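Local coordinates for uncharacterized protein AsbF (Bacillus anthracis, PDB 3DX5), which catalyses the manganese-dependent dehydration of 3-dehydroshikimate to 3,4-dihydroxybenzoate, the catechol building block of the siderophore petrobactin, at residues D172-V184 with G232-R244. Residues are numbered along the deposited sequence; the frame is centred on the assembly and turned at random.
With MN (manganese (II) ion), chain B; DHB (3,4-dihydroxybenzoic acid), chain D.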
loop_
_atom_site.group_PDB
_atom_site.type_symbol
_atom_site.label_atom_id
_atom_site.label_comp_id
_atom_site.label_asym_id
_atom_site.label_seq_id
_atom_site.Cartn_x
_atom_site.Cartn_y
_atom_site.Cartn_z
ATOM N N ASP A 172 18.642 -7.982 7.191
ATOM C CA ASP A 172 17.406 -8.718 6.854
ATOM C C ASP A 172 17.887 -10.111 6.416
ATOM O O ASP A 172 18.377 -10.299 5.300
ATOM C CB ASP A 172 16.657 -7.944 5.760
ATOM C CG ASP A 172 15.296 -8.547 5.409
ATOM O OD1 ASP A 172 15.147 -9.786 5.350
ATOM O OD2 ASP A 172 14.374 -7.753 5.147
ATOM N N PHE A 173 17.807 -11.073 7.338
ATOM C CA PHE A 173 18.378 -12.398 7.137
ATOM C C PHE A 173 17.830 -13.181 5.947
ATOM O O PHE A 173 18.600 -13.863 5.263
ATOM C CB PHE A 173 18.239 -13.234 8.421
ATOM C CG PHE A 173 19.181 -12.808 9.503
ATOM C CD1 PHE A 173 20.538 -13.139 9.432
ATOM C CD2 PHE A 173 18.719 -12.033 10.571
ATOM C CE1 PHE A 173 21.418 -12.744 10.448
ATOM C CE2 PHE A 173 19.584 -11.645 11.580
ATOM C CZ PHE A 173 20.928 -11.994 11.531
ATOM N N LEU A 174 16.532 -13.110 5.714
ATOM C CA LEU A 174 15.954 -13.702 4.513
ATOM C C LEU A 174 16.699 -13.243 3.240
ATOM O O LEU A 174 17.102 -14.062 2.414
ATOM C CB LEU A 174 14.447 -13.344 4.401
ATOM C CG LEU A 174 13.618 -13.985 3.256
ATOM C CD1 LEU A 174 13.938 -13.285 1.905
ATOM C CD2 LEU A 174 13.846 -15.482 3.204
ATOM N N HIS A 175 16.864 -11.932 3.072
ATOM C CA HIS A 175 17.508 -11.431 1.882
ATOM C C HIS A 175 18.970 -11.776 1.808
ATOM O O HIS A 175 19.508 -11.952 0.723
ATOM C CB HIS A 175 17.265 -9.929 1.707
ATOM C CG HIS A 175 15.824 -9.621 1.441
ATOM N ND1 HIS A 175 15.115 -10.251 0.436
ATOM C CD2 HIS A 175 14.942 -8.821 2.086
ATOM C CE1 HIS A 175 13.864 -9.815 0.447
ATOM N NE2 HIS A 175 13.732 -8.947 1.437
ATOM N N ILE A 176 19.606 -11.869 2.960
ATOM C CA ILE A 176 20.992 -12.270 3.028
ATOM C C ILE A 176 21.115 -13.725 2.540
ATOM O O ILE A 176 21.949 -14.029 1.687
ATOM C CB ILE A 176 21.515 -12.043 4.490
ATOM C CG1 ILE A 176 22.214 -10.696 4.548
ATOM C CG2 ILE A 176 22.419 -13.165 4.968
ATOM C CD1 ILE A 176 23.436 -10.568 3.612
ATOM N N TRP A 177 20.243 -14.593 3.042
ATOM C CA TRP A 177 20.188 -15.993 2.628
ATOM C C TRP A 177 19.928 -16.132 1.106
ATOM O O TRP A 177 20.574 -16.918 0.413
ATOM C CB TRP A 177 19.100 -16.697 3.428
ATOM C CG TRP A 177 18.950 -18.114 3.022
ATOM C CD1 TRP A 177 19.684 -19.178 3.480
ATOM C CD2 TRP A 177 18.022 -18.638 2.076
ATOM N NE1 TRP A 177 19.266 -20.335 2.866
ATOM C CE2 TRP A 177 18.245 -20.036 2.004
ATOM C CE3 TRP A 177 17.009 -18.071 1.291
ATOM C CZ2 TRP A 177 17.495 -20.870 1.172
ATOM C CZ3 TRP A 177 16.267 -18.906 0.455
ATOM C CH2 TRP A 177 16.519 -20.283 0.405
ATOM N N GLU A 178 18.991 -15.342 0.605
ATOM C CA GLU A 178 18.658 -15.269 -0.810
ATOM C C GLU A 178 19.888 -14.970 -1.641
ATOM O O GLU A 178 20.020 -15.518 -2.705
ATOM C CB GLU A 178 17.580 -14.186 -1.023
ATOM C CG GLU A 178 17.300 -13.777 -2.474
ATOM C CD GLU A 178 16.084 -12.829 -2.571
ATOM O OE1 GLU A 178 15.869 -11.996 -1.669
ATOM O OE2 GLU A 178 15.315 -12.956 -3.530
ATOM N N SER A 179 20.792 -14.126 -1.149
ATOM C CA SER A 179 21.992 -13.774 -1.915
ATOM C C SER A 179 22.980 -14.925 -1.971
ATOM O O SER A 179 23.945 -14.843 -2.680
ATOM C CB SER A 179 22.700 -12.541 -1.334
ATOM O OG SER A 179 23.439 -12.891 -0.162
ATOM N N GLY A 180 22.762 -15.989 -1.207
ATOM C CA GLY A 180 23.671 -17.120 -1.228
ATOM C C GLY A 180 24.635 -17.110 -0.054
ATOM O O GLY A 180 25.361 -18.047 0.100
ATOM N N ALA A 181 24.630 -16.059 0.776
ATOM C CA ALA A 181 25.513 -15.985 1.962
ATOM C C ALA A 181 24.934 -16.774 3.160
ATOM O O ALA A 181 23.713 -16.937 3.284
ATOM C CB ALA A 181 25.726 -14.530 2.357
ATOM N N ASP A 182 25.791 -17.259 4.046
ATOM C CA ASP A 182 25.314 -17.899 5.296
ATOM C C ASP A 182 24.844 -16.825 6.310
ATOM O O ASP A 182 25.543 -15.844 6.542
ATOM C CB ASP A 182 26.426 -18.772 5.902
ATOM C CG ASP A 182 26.080 -19.269 7.323
ATOM O OD1 ASP A 182 25.071 -19.992 7.504
ATOM O OD2 ASP A 182 26.805 -18.919 8.278
ATOM N N PRO A 183 23.637 -16.980 6.884
ATOM C CA PRO A 183 23.129 -15.935 7.820
ATOM C C PRO A 183 24.017 -15.629 9.036
ATOM O O PRO A 183 24.248 -14.447 9.344
ATOM C CB PRO A 183 21.789 -16.497 8.269
ATOM C CG PRO A 183 21.323 -17.225 7.029
ATOM C CD PRO A 183 22.553 -17.900 6.473
ATOM N N VAL A 184 24.504 -16.658 9.714
ATOM C CA VAL A 184 25.355 -16.466 10.896
ATOM C C VAL A 184 26.692 -15.829 10.468
ATOM O O VAL A 184 27.129 -14.830 11.040
ATOM C CB VAL A 184 25.566 -17.804 11.676
ATOM C CG1 VAL A 184 26.784 -17.727 12.610
ATOM C CG2 VAL A 184 24.267 -18.191 12.476
ATOM N N GLY A 232 9.855 -22.079 7.884
ATOM C CA GLY A 232 10.473 -21.850 6.579
ATOM C C GLY A 232 11.870 -22.415 6.395
ATOM O O GLY A 232 12.375 -23.101 7.268
ATOM N N ILE A 233 12.494 -22.095 5.259
ATOM C CA ILE A 233 13.773 -22.693 4.862
ATOM C C ILE A 233 14.979 -22.046 5.582
ATOM O O ILE A 233 15.954 -22.721 5.861
ATOM C CB ILE A 233 13.925 -22.757 3.286
ATOM C CG1 ILE A 233 15.146 -23.564 2.831
ATOM C CG2 ILE A 233 13.923 -21.377 2.654
ATOM C CD1 ILE A 233 15.112 -25.122 3.221
ATOM N N VAL A 234 14.918 -20.757 5.880
ATOM C CA VAL A 234 15.961 -20.124 6.682
ATOM C C VAL A 234 15.899 -20.641 8.124
ATOM O O VAL A 234 14.800 -20.791 8.696
ATOM C CB VAL A 234 15.842 -18.594 6.681
ATOM C CG1 VAL A 234 17.005 -17.947 7.491
ATOM C CG2 VAL A 234 15.831 -18.075 5.254
ATOM N N ASN A 235 17.069 -20.930 8.693
ATOM C CA ASN A 235 17.187 -21.525 10.027
ATOM C C ASN A 235 17.279 -20.420 11.082
ATOM O O ASN A 235 18.373 -19.897 11.375
ATOM C CB ASN A 235 18.408 -22.484 10.097
ATOM C CG ASN A 235 18.414 -23.357 11.348
ATOM O OD1 ASN A 235 17.952 -22.970 12.400
ATOM N ND2 ASN A 235 18.947 -24.536 11.217
ATOM N N TYR A 236 16.120 -20.066 11.639
ATOM C CA TYR A 236 16.023 -19.051 12.679
ATOM C C TYR A 236 16.540 -19.520 14.052
ATOM O O TYR A 236 16.920 -18.682 14.871
ATOM C CB TYR A 236 14.606 -18.389 12.699
ATOM C CG TYR A 236 14.575 -17.289 11.680
ATOM C CD1 TYR A 236 14.161 -17.529 10.368
ATOM C CD2 TYR A 236 15.073 -16.014 11.990
ATOM C CE1 TYR A 236 14.202 -16.509 9.404
ATOM C CE2 TYR A 236 15.145 -15.004 11.019
ATOM C CZ TYR A 236 14.671 -15.244 9.750
ATOM O OH TYR A 236 14.781 -14.242 8.814
ATOM N N ASP A 237 16.577 -20.838 14.300
ATOM C CA ASP A 237 17.194 -21.360 15.540
ATOM C C ASP A 237 18.653 -20.949 15.633
ATOM O O ASP A 237 19.088 -20.431 16.652
ATOM C CB ASP A 237 17.081 -22.901 15.658
ATOM C CG ASP A 237 15.697 -23.339 16.088
ATOM O OD1 ASP A 237 15.205 -22.851 17.135
ATOM O OD2 ASP A 237 15.069 -24.145 15.366
ATOM N N GLU A 238 19.387 -21.154 14.553
ATOM C CA GLU A 238 20.787 -20.751 14.486
ATOM C C GLU A 238 20.987 -19.229 14.536
ATOM O O GLU A 238 21.884 -18.745 15.212
ATOM C CB GLU A 238 21.424 -21.297 13.214
ATOM C CG GLU A 238 21.491 -22.819 13.176
ATOM C CD GLU A 238 22.306 -23.343 11.978
ATOM O OE1 GLU A 238 22.408 -22.628 10.941
ATOM O OE2 GLU A 238 22.839 -24.474 12.087
ATOM N N ILE A 239 20.168 -18.492 13.796
ATOM C CA ILE A 239 20.214 -17.027 13.826
ATOM C C ILE A 239 19.955 -16.481 15.229
ATOM O O ILE A 239 20.755 -15.714 15.750
ATOM C CB ILE A 239 19.204 -16.428 12.842
ATOM C CG1 ILE A 239 19.663 -16.754 11.411
ATOM C CG2 ILE A 239 18.994 -14.906 13.139
ATOM C CD1 ILE A 239 18.552 -16.601 10.339
ATOM N N ILE A 240 18.850 -16.875 15.850
ATOM C CA ILE A 240 18.513 -16.307 17.154
ATOM C C ILE A 240 19.563 -16.658 18.213
ATOM O O ILE A 240 19.851 -15.833 19.097
ATOM C CB ILE A 240 17.059 -16.681 17.578
ATOM C CG1 ILE A 240 16.092 -16.005 16.591
ATOM C CG2 ILE A 240 16.781 -16.321 19.054
ATOM C CD1 ILE A 240 14.620 -16.519 16.647
ATOM N N GLN A 241 20.147 -17.859 18.125
ATOM C CA GLN A 241 21.233 -18.255 19.067
ATOM C C GLN A 241 22.408 -17.301 19.005
ATOM O O GLN A 241 22.987 -16.994 20.036
ATOM C CB GLN A 241 21.758 -19.647 18.777
ATOM C CG GLN A 241 20.896 -20.749 19.272
ATOM C CD GLN A 241 21.517 -22.106 18.985
ATOM O OE1 GLN A 241 22.498 -22.495 19.628
ATOM N NE2 GLN A 241 20.961 -22.828 18.008
ATOM N N GLU A 242 22.744 -16.825 17.798
ATOM C CA GLU A 242 23.798 -15.813 17.595
ATOM C C GLU A 242 23.427 -14.412 18.020
ATOM O O GLU A 242 24.239 -13.730 18.625
ATOM C CB GLU A 242 24.125 -15.663 16.110
ATOM C CG GLU A 242 24.950 -16.703 15.534
ATOM C CD GLU A 242 26.342 -16.757 16.127
ATOM O OE1 GLU A 242 27.149 -15.799 15.932
ATOM O OE2 GLU A 242 26.606 -17.789 16.770
ATOM N N VAL A 243 22.226 -13.953 17.663
ATOM C CA VAL A 243 21.908 -12.562 17.868
ATOM C C VAL A 243 21.224 -12.269 19.208
ATOM O O VAL A 243 21.107 -11.106 19.607
ATOM C CB VAL A 243 21.120 -11.960 16.668
ATOM C CG1 VAL A 243 21.850 -12.304 15.332
ATOM C CG2 VAL A 243 19.682 -12.448 16.658
ATOM N N ARG A 244 20.830 -13.307 19.925
ATOM C CA ARG A 244 20.036 -13.095 21.149
ATOM C C ARG A 244 20.703 -12.327 22.262
ATOM O O ARG A 244 20.000 -11.825 23.121
ATOM C CB ARG A 244 19.417 -14.386 21.714
ATOM C CG ARG A 244 20.341 -15.304 22.458
ATOM C CD ARG A 244 19.606 -16.599 22.595
ATOM N NE ARG A 244 20.134 -17.538 23.584
ATOM C CZ ARG A 244 21.323 -18.148 23.537
ATOM N NH1 ARG A 244 22.198 -17.905 22.564
ATOM N NH2 ARG A 244 21.654 -18.994 24.500
HETATM MN MN MN B . 13.057 -6.079 5.325
HETATM C C1 DHB D . 10.206 -3.734 2.164
HETATM C C2 DHB D . 11.076 -4.456 2.975
HETATM C C3 DHB D . 11.421 -5.772 2.649
HETATM O O3 DHB D . 12.274 -6.544 3.394
HETATM C C4 DHB D . 10.871 -6.354 1.422
HETATM O O4 DHB D . 11.234 -7.623 1.136
HETATM C C5 DHB D . 10.025 -5.612 0.603
HETATM C C6 DHB D . 9.697 -4.300 0.991
HETATM C C DHB D . 9.835 -2.315 2.562
HETATM O O1 DHB D . 9.106 -1.587 1.882
HETATM O O2 DHB D . 10.291 -1.820 3.710
HETATM O O HOH W 1 14.564 -11.551 7.253
HETATM O O HOH W 2 23.523 -19.661 9.667
#
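Phe173 and Ile239 meet where neighbouring parts of the helical layer around the xylose isomerase-like TIM barrel pack: the short helix 173-178 and the start of helix 183-190 against helix 236-243 and the loop before it. Apolar contacts carry the join. Ile239 lays CG2 over one face of the Phe173 ring, 3.8 Å from its centroid, a CH-pi contact, while its CD1 branch rests on Pro183 CB and on a face of the Tyr236 ring. With CG anti to the backbone N (chi1 178°), Trp177 turns its indole to Val234 and Ile233; Val234 CG2 sits over the five-membered ring and also touches Leu174 CD2, and Ile233 CG2 reaches Trp177 CH2 at 3.6 Å. Farther along, Val184 crosses Glu242 at about a right angle, both Val184 methyls against Glu242 CG.

No direct hydrogen bond spans the segments; water does so twice. One water donates to Asp182 OD1 and, weakly, to Glu238 OE1, and accepts from Val184 N. The other links the packing to the active site: it accepts from Leu174 N and donates to Tyr236 OH, itself bonded to Lys200 O, and to Asp172 OD1, which also forms a salt bridge with Lys200 NZ. Asp172 OD2 binds manganese at 2.1 Å, alongside Glu142, His198, Glu253 and O3 of the bound 3,4-dihydroxybenzoate. One turn on, His175 NE2 and the ligand's O4 share a 2.8 Å hydrogen bond; ND1 donates to Glu178 OE1, which lies 4° out of the imidazole plane and helps hold the ring's rotation.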